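Mitotic checkpoint control protein kinase BUB1 (Drosophila melanogaster, PDB 6JKK) acts in the mitotic checkpoint at kinetochores, where its C-terminal kinase domain, the part crystallised, probably binds ATP and phosphorylates protein substrates such as CENP-E. Local coordinates at residues H161-M166 with D197-L203; R241-Q246 with I301-M307. All blocks are in the same frame, centred on the assembly; numbering follows the deposited sequence.

Contact 1 of 2, residues H161-M166 with D197-L203; sequences HLSCQM and DPNEVSL
Q165 reaches from helix 156-175 to the loop 197-203 and plugs the oxygen of its amide onto the backbone of S202. The S202 N-H meets Q165 OE1 at 2.9 Å in an almost straight bond (N-H...O 175°), arriving tilted from the carbonyl plane by 35°. The other end of the same amide turns back to its own helix: Q165 NE2 donates to H161 ND1 at 2.9 Å, lying in the plane of the imidazole at its edge. One bond to each side thus fixes the rotation of the amide and identifies ND1 as the acceptor of the ring. H161 stands with CG anti to the backbone N (chi1 -161°), which carries the imidazole out from the helix to P198. There H161 NE2 comes to 3.3 Å from P198 CA, and P198 CB lies over one ring face. P198 also leans on C164, with SG 4.4 Å from P198 CB. In protein-kinase terms, helix E of the C-lobe is here packing against the loop that joins the two short strands following the catalytic loop; a type I turn, D197 to E200, reverses that loop beside the helix. Beyond the amide, toward L203, the contact becomes apolar. L203, at the start of strand 203-205, sends CD2 to 3.7 Å from M166 CG, while L162 crosses it at about a right angle, its CD2 4.1 Å from L203 CD2. M166 also packs on helix 246-261, touching L252, V255 and L259. The hydroxyl of S202 bonds to P193 O and K192. R314 of helix 310-322 bonds both segments at once, through C164 O and N199 OD1.

Contact 2 of 2, residues R241-Q246 with I301-M307; sequences RPWTYQ and IRDCRTM
Two irregular loops approach most closely at W243 and C304, whose CA atoms are 5.9 Å apart, and open to 7.3 Å between the CA atoms of Q246 and I301. Q246 and C304 carry the polar part of the contact. Q246 NE2 points an N-H at C304 SG, 3.3 Å away and nearly straight (171°), with the sulfur close to the amide plane. The same sulfur also rests against the backbone of the other loop, C304 SG lying 3.5 Å from W243 CA. The amide oxygen serves its own loop: Q246 OE1 accepts from T244 N at 2.7 Å, the donor tilted from the carbonyl plane. A chain bent at chi2 (91°) folds the amide back over T244 and lets it face both loops. A water then joins Q246 NE2 to I301 O, so that this nitrogen donates twice; a second water links T244 OG1 to C304 O. M307 closes over the amide face, its methyl CE 3.5 Å from Q246 CD and its chain crossing the glutamine at about a right angle. Next to it, M307 SD packs 3.8 Å from Y245 CB, and I301 CD1 covers the aliphatic part of the glutamine, 3.7 Å from Q246 CG. W243 turns from this interface to F223 and bonds Y225 O through NE1. Q246 begins helix 246-261, which corresponds to helix F of protein kinases, and 301-307 joins helices 288-299 and 310-322, corresponding to H and I. Docking of the linker into helix F, probably just past the activation segment, onto the loop between helices H and I, here by an amide, a thiol and two waters, belongs to the C-lobe of the protein-kinase fold.

Contacts 1 and 2 lie in the same helical lobe, their centres 25 Å apart and their nearest atoms about 11 Å apart, without touching. Three helices connect them. Helix 246-261 starts at Q246 in contact 2 and packs on M166 of contact 1 further along. Helix 310-322 follows 301-307 and brings R314 to contact 1. Helix 156-175 carries 161-166 and, near its end, H174, whose ring meets that of Y245. Both contacts are remote from K85, the predicted ATP-binding lysine on strand 80-87 of the other lobe. A PEG molecule, probably from the crystallisation liquor, lies about 4 Å from the Y245 side chain.

Contact 1 of 2, residues H161-M166 with D197-L203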
ATOM      1  N   HIS A 161      -4.512  15.592  -4.827  1.00 12.21           N
ATOM      2  CA  HIS A 161      -3.092  15.660  -4.459  1.00 14.97           C
ATOM      3  C   HIS A 161      -2.589  14.304  -3.970  1.00 20.92           C
ATOM      4  O   HIS A 161      -1.513  13.835  -4.381  1.00 14.18           O
ATOM      5  CB  HIS A 161      -2.882  16.726  -3.379  1.00 13.62           C
ATOM      6  CG  HIS A 161      -1.461  17.192  -3.242  1.00 18.62           C
ATOM      7  ND1 HIS A 161      -0.462  16.391  -2.736  1.00 21.22           N
ATOM      8  CD2 HIS A 161      -0.884  18.385  -3.523  1.00 21.79           C
ATOM      9  CE1 HIS A 161       0.676  17.065  -2.722  1.00 24.65           C
ATOM     10  NE2 HIS A 161       0.445  18.278  -3.190  1.00 24.77           N
ATOM     11  N   LEU A 162      -3.369  13.678  -3.091  1.00 17.89           N
ATOM     12  CA  LEU A 162      -3.036  12.361  -2.563  1.00 17.48           C
ATOM     13  C   LEU A 162      -3.090  11.283  -3.648  1.00 15.10           C
ATOM     14  O   LEU A 162      -2.281  10.366  -3.648  1.00 13.97           O
ATOM     15  CB  LEU A 162      -3.975  11.990  -1.409  1.00 15.58           C
ATOM     16  CG  LEU A 162      -3.864  12.802  -0.120  1.00 16.87           C
ATOM     17  CD1 LEU A 162      -4.902  12.346   0.904  1.00 15.88           C
ATOM     18  CD2 LEU A 162      -2.458  12.681   0.457  1.00 18.10           C
ATOM     19  N   SER A 163      -4.041  11.397  -4.569  1.00 11.40           N
ATOM     20  CA  SER A 163      -4.150  10.450  -5.678  1.00 14.02           C
ATOM     21  C   SER A 163      -2.946  10.526  -6.614  1.00 15.76           C
ATOM     22  O   SER A 163      -2.468   9.510  -7.128  1.00 14.45           O
ATOM     23  CB  SER A 163      -5.433  10.711  -6.467  1.00 17.13           C
ATOM     24  OG  SER A 163      -6.567  10.483  -5.659  1.00 17.91           O
ATOM     25  N   CYS A 164      -2.469  11.743  -6.843  1.00 12.75           N
ATOM     26  CA  CYS A 164      -1.306  11.964  -7.684  1.00 14.21           C
ATOM     27  C   CYS A 164      -0.099  11.274  -7.067  1.00 20.05           C
ATOM     28  O   CYS A 164       0.713  10.665  -7.768  1.00 15.58           O
ATOM     29  CB  CYS A 164      -1.045  13.464  -7.818  1.00 26.88           C
ATOM     30  SG  CYS A 164       0.149  13.909  -9.095  1.00 27.97           S
ATOM     31  N   GLN A 165       0.020  11.377  -5.749  1.00 14.37           N
ATOM     32  CA  GLN A 165       1.109  10.723  -5.039  1.00 14.64           C
ATOM     33  C   GLN A 165       1.006   9.207  -5.110  1.00 13.46           C
ATOM     34  O   GLN A 165       2.006   8.526  -5.355  1.00 12.03           O
ATOM     35  CB  GLN A 165       1.132  11.154  -3.573  1.00 13.75           C
ATOM     36  CG  GLN A 165       1.482  12.611  -3.344  1.00 14.42           C
ATOM     37  CD  GLN A 165       1.470  12.962  -1.870  1.00 20.87           C
ATOM     38  OE1 GLN A 165       2.099  12.280  -1.064  1.00 17.22           O
ATOM     39  NE2 GLN A 165       0.737  14.009  -1.506  1.00 17.59           N
ATOM     40  N   MET A 166      -0.193   8.680  -4.873  1.00 12.95           N
ATOM     41  CA  MET A 166      -0.392   7.233  -4.876  1.00 11.28           C
ATOM     42  C   MET A 166      -0.099   6.657  -6.249  1.00 13.42           C
ATOM     43  O   MET A 166       0.442   5.560  -6.362  1.00 12.91           O
ATOM     44  CB  MET A 166      -1.820   6.866  -4.451  1.00 12.98           C
ATOM     45  CG  MET A 166      -2.082   7.007  -2.966  1.00  9.81           C
ATOM     46  SD  MET A 166      -3.724   6.423  -2.515  1.00 13.99           S
ATOM     47  CE  MET A 166      -4.737   7.641  -3.367  1.00 12.82           C
ATOM     48  N   ASP A 197       3.413  21.356  -3.355  1.00 47.95           N
ATOM     49  CA  ASP A 197       3.993  20.755  -4.555  1.00 48.00           C
ATOM     50  C   ASP A 197       3.540  19.301  -4.677  1.00 39.51           C
ATOM     51  O   ASP A 197       3.820  18.493  -3.805  1.00 43.29           O
ATOM     52  CB  ASP A 197       5.521  20.844  -4.488  1.00 56.10           C
ATOM     53  CG  ASP A 197       6.207  20.032  -5.564  1.00 63.14           C
ATOM     54  OD1 ASP A 197       7.304  19.488  -5.296  1.00 56.43           O
ATOM     55  OD2 ASP A 197       5.651  19.943  -6.678  1.00 67.23           O
ATOM     56  N   PRO A 198       2.822  18.963  -5.757  1.00 45.19           N
ATOM     57  CA  PRO A 198       2.270  17.605  -5.875  1.00 52.99           C
ATOM     58  C   PRO A 198       3.315  16.476  -5.886  1.00 52.68           C
ATOM     59  O   PRO A 198       2.924  15.314  -5.760  1.00 55.36           O
ATOM     60  CB  PRO A 198       1.527  17.647  -7.216  1.00 51.80           C
ATOM     61  CG  PRO A 198       1.169  19.088  -7.407  1.00 57.65           C
ATOM     62  CD  PRO A 198       2.313  19.865  -6.805  1.00 51.72           C
ATOM     63  N   ASN A 199       4.602  16.810  -6.003  1.00 48.79           N
ATOM     64  CA  ASN A 199       5.646  15.810  -6.270  1.00 35.27           C
ATOM     65  C   ASN A 199       6.419  15.245  -5.075  1.00 32.28           C
ATOM     66  O   ASN A 199       6.927  14.123  -5.151  1.00 33.00           O
ATOM     67  CB  ASN A 199       6.632  16.323  -7.331  1.00 36.97           C
ATOM     68  CG  ASN A 199       5.967  16.584  -8.667  1.00 37.50           C
ATOM     69  OD1 ASN A 199       4.957  15.971  -8.998  1.00 41.05           O
ATOM     70  ND2 ASN A 199       6.539  17.498  -9.446  1.00 37.47           N
ATOM     71  N   GLU A 200       6.544  16.007  -3.990  1.00 32.82           N
ATOM     72  CA  GLU A 200       7.167  15.448  -2.792  1.00 30.17           C
ATOM     73  C   GLU A 200       6.186  14.480  -2.154  1.00 32.55           C
ATOM     74  O   GLU A 200       4.998  14.780  -2.002  1.00 31.07           O
ATOM     75  CB  GLU A 200       7.618  16.529  -1.798  1.00 40.82           C
ATOM     76  CG  GLU A 200       7.951  16.038  -0.390  1.00 47.03           C
ATOM     77  CD  GLU A 200       9.211  15.195  -0.330  1.00 59.67           C
ATOM     78  OE1 GLU A 200      10.320  15.773  -0.296  1.00 62.08           O
ATOM     79  OE2 GLU A 200       9.091  13.951  -0.312  1.00 67.07           O
ATOM     80  N   VAL A 201       6.680  13.301  -1.809  1.00 32.44           N
ATOM     81  CA  VAL A 201       5.817  12.255  -1.293  1.00 23.86           C
ATOM     82  C   VAL A 201       5.679  12.367   0.226  1.00 28.24           C
ATOM     83  O   VAL A 201       6.668  12.539   0.943  1.00 28.51           O
ATOM     84  CB  VAL A 201       6.309  10.856  -1.748  1.00 46.96           C
ATOM     85  CG1 VAL A 201       7.594  10.978  -2.552  1.00 44.67           C
ATOM     86  CG2 VAL A 201       6.495   9.911  -0.570  1.00 49.47           C
ATOM     87  N   SER A 202       4.438  12.311   0.698  1.00 20.75           N
ATOM     88  CA  SER A 202       4.169  12.282   2.128  1.00 18.31           C
ATOM     89  C   SER A 202       3.546  10.952   2.521  1.00 17.24           C
ATOM     90  O   SER A 202       3.339  10.684   3.708  1.00 15.27           O
ATOM     91  CB  SER A 202       3.251  13.432   2.530  1.00 20.48           C
ATOM     92  OG  SER A 202       3.848  14.682   2.241  1.00 25.85           O
ATOM     93  N   LEU A 203       3.260  10.123   1.517  1.00 17.07           N
ATOM     94  CA  LEU A 203       2.676   8.799   1.728  1.00 13.50           C
ATOM     95  C   LEU A 203       3.707   7.673   1.677  1.00 17.72           C
ATOM     96  O   LEU A 203       4.755   7.801   1.044  1.00 17.99           O
ATOM     97  CB  LEU A 203       1.619   8.524   0.660  1.00 19.17           C
ATOM     98  CG  LEU A 203       0.125   8.687   0.931  1.00 24.33           C
ATOM     99  CD1 LEU A 203      -0.182   9.591   2.116  1.00 15.94           C
ATOM    100  CD2 LEU A 203      -0.565   9.177  -0.330  1.00 14.82           C
TER

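Contact 2 of 2, residues R241-Q246 with I301-M307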
ATOM      1  N   ARG A 241     -11.088 -13.556 -16.685  1.00 46.99           N
ATOM      2  CA  ARG A 241      -9.926 -13.088 -17.436  1.00 42.55           C
ATOM      3  C   ARG A 241      -8.629 -13.017 -16.626  1.00 41.50           C
ATOM      4  O   ARG A 241      -8.649 -12.816 -15.411  1.00 37.02           O
ATOM      5  CB  ARG A 241     -10.219 -11.746 -18.121  1.00 37.72           C
ATOM      6  CG  ARG A 241     -10.902 -11.904 -19.479  1.00 46.67           C
ATOM      7  CD  ARG A 241     -10.917 -10.600 -20.256  1.00 49.47           C
ATOM      8  NE  ARG A 241     -11.514  -9.525 -19.474  1.00 50.40           N
ATOM      9  CZ  ARG A 241     -11.085  -8.268 -19.486  1.00 51.53           C
ATOM     10  NH1 ARG A 241     -10.055  -7.923 -20.248  1.00 46.78           N
ATOM     11  NH2 ARG A 241     -11.686  -7.356 -18.735  1.00 51.10           N
ATOM     12  N   PRO A 242      -7.492 -13.205 -17.311  1.00 40.97           N
ATOM     13  CA  PRO A 242      -6.173 -13.108 -16.679  1.00 38.58           C
ATOM     14  C   PRO A 242      -5.851 -11.687 -16.223  1.00 33.50           C
ATOM     15  O   PRO A 242      -6.374 -10.728 -16.794  1.00 32.73           O
ATOM     16  CB  PRO A 242      -5.222 -13.531 -17.804  1.00 39.21           C
ATOM     17  CG  PRO A 242      -5.977 -13.257 -19.063  1.00 41.27           C
ATOM     18  CD  PRO A 242      -7.393 -13.579 -18.733  1.00 41.12           C
ATOM     19  N   TRP A 243      -4.999 -11.562 -15.208  1.00 29.06           N
ATOM     20  CA  TRP A 243      -4.603 -10.261 -14.677  1.00 24.44           C
ATOM     21  C   TRP A 243      -3.179 -10.313 -14.148  1.00 25.71           C
ATOM     22  O   TRP A 243      -2.690 -11.372 -13.764  1.00 27.06           O
ATOM     23  CB  TRP A 243      -5.531  -9.838 -13.538  1.00 28.51           C
ATOM     24  CG  TRP A 243      -5.651 -10.874 -12.471  1.00 28.07           C
ATOM     25  CD1 TRP A 243      -6.601 -11.850 -12.382  1.00 36.34           C
ATOM     26  CD2 TRP A 243      -4.796 -11.042 -11.335  1.00 27.98           C
ATOM     27  NE1 TRP A 243      -6.388 -12.616 -11.261  1.00 26.66           N
ATOM     28  CE2 TRP A 243      -5.284 -12.139 -10.601  1.00 28.67           C
ATOM     29  CE3 TRP A 243      -3.660 -10.372 -10.868  1.00 25.36           C
ATOM     30  CZ2 TRP A 243      -4.676 -12.580  -9.426  1.00 29.02           C
ATOM     31  CZ3 TRP A 243      -3.060 -10.808  -9.703  1.00 27.92           C
ATOM     32  CH2 TRP A 243      -3.569 -11.898  -8.994  1.00 28.96           C
ATOM     33  N   THR A 244      -2.523  -9.159 -14.137  1.00 22.56           N
ATOM     34  CA  THR A 244      -1.282  -8.973 -13.398  1.00 23.66           C
ATOM     35  C   THR A 244      -1.404  -7.660 -12.639  1.00 21.01           C
ATOM     36  O   THR A 244      -2.021  -7.605 -11.576  1.00 21.24           O
ATOM     37  CB  THR A 244      -0.042  -8.939 -14.321  1.00 24.74           C
ATOM     38  OG1 THR A 244      -0.243  -7.980 -15.369  1.00 24.42           O
ATOM     39  CG2 THR A 244       0.218 -10.313 -14.929  1.00 27.27           C
ATOM     40  N   TYR A 245      -0.846  -6.594 -13.205  1.00 21.70           N
ATOM     41  CA  TYR A 245      -0.819  -5.290 -12.533  1.00 19.62           C
ATOM     42  C   TYR A 245      -2.205  -4.658 -12.346  1.00 15.86           C
ATOM     43  O   TYR A 245      -2.371  -3.771 -11.504  1.00 20.32           O
ATOM     44  CB  TYR A 245       0.123  -4.328 -13.274  1.00 16.64           C
ATOM     45  CG  TYR A 245       1.542  -4.851 -13.381  1.00 22.48           C
ATOM     46  CD1 TYR A 245       2.459  -4.653 -12.353  1.00 20.78           C
ATOM     47  CD2 TYR A 245       1.964  -5.543 -14.509  1.00 25.91           C
ATOM     48  CE1 TYR A 245       3.754  -5.133 -12.446  1.00 18.30           C
ATOM     49  CE2 TYR A 245       3.252  -6.025 -14.611  1.00 29.77           C
ATOM     50  CZ  TYR A 245       4.144  -5.816 -13.579  1.00 21.95           C
ATOM     51  OH  TYR A 245       5.430  -6.299 -13.686  1.00 25.50           O
ATOM     52  N   GLN A 246      -3.197  -5.116 -13.111  1.00 16.79           N
ATOM     53  CA  GLN A 246      -4.563  -4.591 -12.993  1.00 17.12           C
ATOM     54  C   GLN A 246      -5.096  -4.686 -11.564  1.00 21.36           C
ATOM     55  O   GLN A 246      -5.930  -3.869 -11.145  1.00 22.63           O
ATOM     56  CB  GLN A 246      -5.524  -5.328 -13.933  1.00 18.21           C
ATOM     57  CG  GLN A 246      -5.152  -5.289 -15.419  1.00 25.95           C
ATOM     58  CD  GLN A 246      -4.288  -6.465 -15.837  1.00 25.21           C
ATOM     59  OE1 GLN A 246      -3.345  -6.833 -15.140  1.00 22.31           O
ATOM     60  NE2 GLN A 246      -4.614  -7.067 -16.978  1.00 24.21           N
ATOM     61  N   ILE A 301      -8.989  -2.251 -18.467  1.00 26.65           N
ATOM     62  CA  ILE A 301      -7.726  -2.466 -19.169  1.00 24.21           C
ATOM     63  C   ILE A 301      -7.853  -3.662 -20.110  1.00 26.33           C
ATOM     64  O   ILE A 301      -8.391  -4.706 -19.730  1.00 26.69           O
ATOM     65  CB  ILE A 301      -6.576  -2.665 -18.155  1.00 25.02           C
ATOM     66  CG1 ILE A 301      -6.465  -1.424 -17.267  1.00 26.15           C
ATOM     67  CG2 ILE A 301      -5.258  -2.929 -18.862  1.00 29.78           C
ATOM     68  CD1 ILE A 301      -5.774  -1.658 -15.936  1.00 28.77           C
ATOM     69  N   ARG A 302      -7.370  -3.499 -21.340  1.00 27.98           N
ATOM     70  CA  ARG A 302      -7.608  -4.468 -22.408  1.00 30.43           C
ATOM     71  C   ARG A 302      -7.003  -5.844 -22.124  1.00 39.43           C
ATOM     72  O   ARG A 302      -7.686  -6.870 -22.220  1.00 34.31           O
ATOM     73  CB  ARG A 302      -7.068  -3.920 -23.731  1.00 36.57           C
ATOM     74  CG  ARG A 302      -8.005  -4.093 -24.906  1.00 43.88           C
ATOM     75  CD  ARG A 302      -7.591  -3.208 -26.073  1.00 52.80           C
ATOM     76  NE  ARG A 302      -6.328  -3.632 -26.667  1.00 60.56           N
ATOM     77  CZ  ARG A 302      -5.230  -2.886 -26.718  1.00 63.09           C
ATOM     78  NH1 ARG A 302      -5.240  -1.659 -26.213  1.00 64.43           N
ATOM     79  NH2 ARG A 302      -4.127  -3.360 -27.286  1.00 58.98           N
ATOM     80  N   ASP A 303      -5.720  -5.857 -21.779  1.00 30.45           N
ATOM     81  CA  ASP A 303      -5.000  -7.107 -21.541  1.00 36.42           C
ATOM     82  C   ASP A 303      -3.808  -6.871 -20.618  1.00 35.59           C
ATOM     83  O   ASP A 303      -3.559  -5.737 -20.208  1.00 34.06           O
ATOM     84  CB  ASP A 303      -4.539  -7.719 -22.872  1.00 34.14           C
ATOM     85  CG  ASP A 303      -3.782  -6.731 -23.745  1.00 41.55           C
ATOM     86  OD1 ASP A 303      -2.887  -6.031 -23.227  1.00 37.39           O
ATOM     87  OD2 ASP A 303      -4.087  -6.650 -24.952  1.00 49.51           O
ATOM     88  N   CYS A 304      -3.067  -7.933 -20.307  1.00 36.44           N
ATOM     89  CA  CYS A 304      -1.924  -7.833 -19.396  1.00 39.58           C
ATOM     90  C   CYS A 304      -0.666  -7.357 -20.107  1.00 39.58           C
ATOM     91  O   CYS A 304       0.356  -7.096 -19.474  1.00 38.53           O
ATOM     92  CB  CYS A 304      -1.638  -9.181 -18.732  1.00 38.79           C
ATOM     93  SG  CYS A 304      -3.000  -9.853 -17.765  1.00 33.67           S
ATOM     94  N   ARG A 305      -0.738  -7.251 -21.427  1.00 35.10           N
ATOM     95  CA  ARG A 305       0.430  -6.874 -22.209  1.00 36.07           C
ATOM     96  C   ARG A 305       0.810  -5.415 -22.015  1.00 44.76           C
ATOM     97  O   ARG A 305       1.994  -5.081 -21.962  1.00 43.97           O
ATOM     98  CB  ARG A 305       0.197  -7.153 -23.690  1.00 36.78           C
ATOM     99  CG  ARG A 305       0.084  -8.623 -24.013  1.00 57.63           C
ATOM    100  CD  ARG A 305       0.636  -8.906 -25.396  1.00 66.53           C
ATOM    101  NE  ARG A 305       1.229 -10.238 -25.487  1.00 74.58           N
ATOM    102  CZ  ARG A 305       0.638 -11.291 -26.045  1.00 79.66           C
ATOM    103  NH1 ARG A 305      -0.574 -11.177 -26.575  1.00 77.66           N
ATOM    104  NH2 ARG A 305       1.264 -12.459 -26.080  1.00 83.79           N
ATOM    105  N   THR A 306      -0.198  -4.548 -21.932  1.00 46.18           N
ATOM    106  CA  THR A 306       0.033  -3.115 -21.769  1.00 47.80           C
ATOM    107  C   THR A 306      -0.872  -2.515 -20.693  1.00 37.36           C
ATOM    108  O   THR A 306      -2.096  -2.654 -20.748  1.00 35.16           O
ATOM    109  CB  THR A 306      -0.194  -2.354 -23.095  1.00 55.12           C
ATOM    110  OG1 THR A 306      -1.584  -2.398 -23.441  1.00 62.94           O
ATOM    111  CG2 THR A 306       0.610  -2.978 -24.215  1.00 34.52           C
ATOM    112  N   MET A 307      -0.264  -1.855 -19.712  1.00 31.94           N
ATOM    113  CA  MET A 307      -1.019  -1.153 -18.679  1.00 28.90           C
ATOM    114  C   MET A 307      -1.242   0.299 -19.098  1.00 29.18           C
ATOM    115  O   MET A 307      -0.502   0.823 -19.928  1.00 34.63           O
ATOM    116  CB  MET A 307      -0.270  -1.208 -17.345  1.00 34.39           C
ATOM    117  CG  MET A 307      -0.149  -2.609 -16.761  1.00 37.22           C
ATOM    118  SD  MET A 307      -1.767  -3.322 -16.398  1.00 23.22           S
ATOM    119  CE  MET A 307      -1.770  -4.694 -17.550  1.00 24.38           C
TER
HETATM  120  O   HOH W   1       1.682  -8.213 -17.162  1.00 38.20           O
HETATM  121  O   HOH W   2      -7.269  -6.684 -18.391  1.00 30.27           O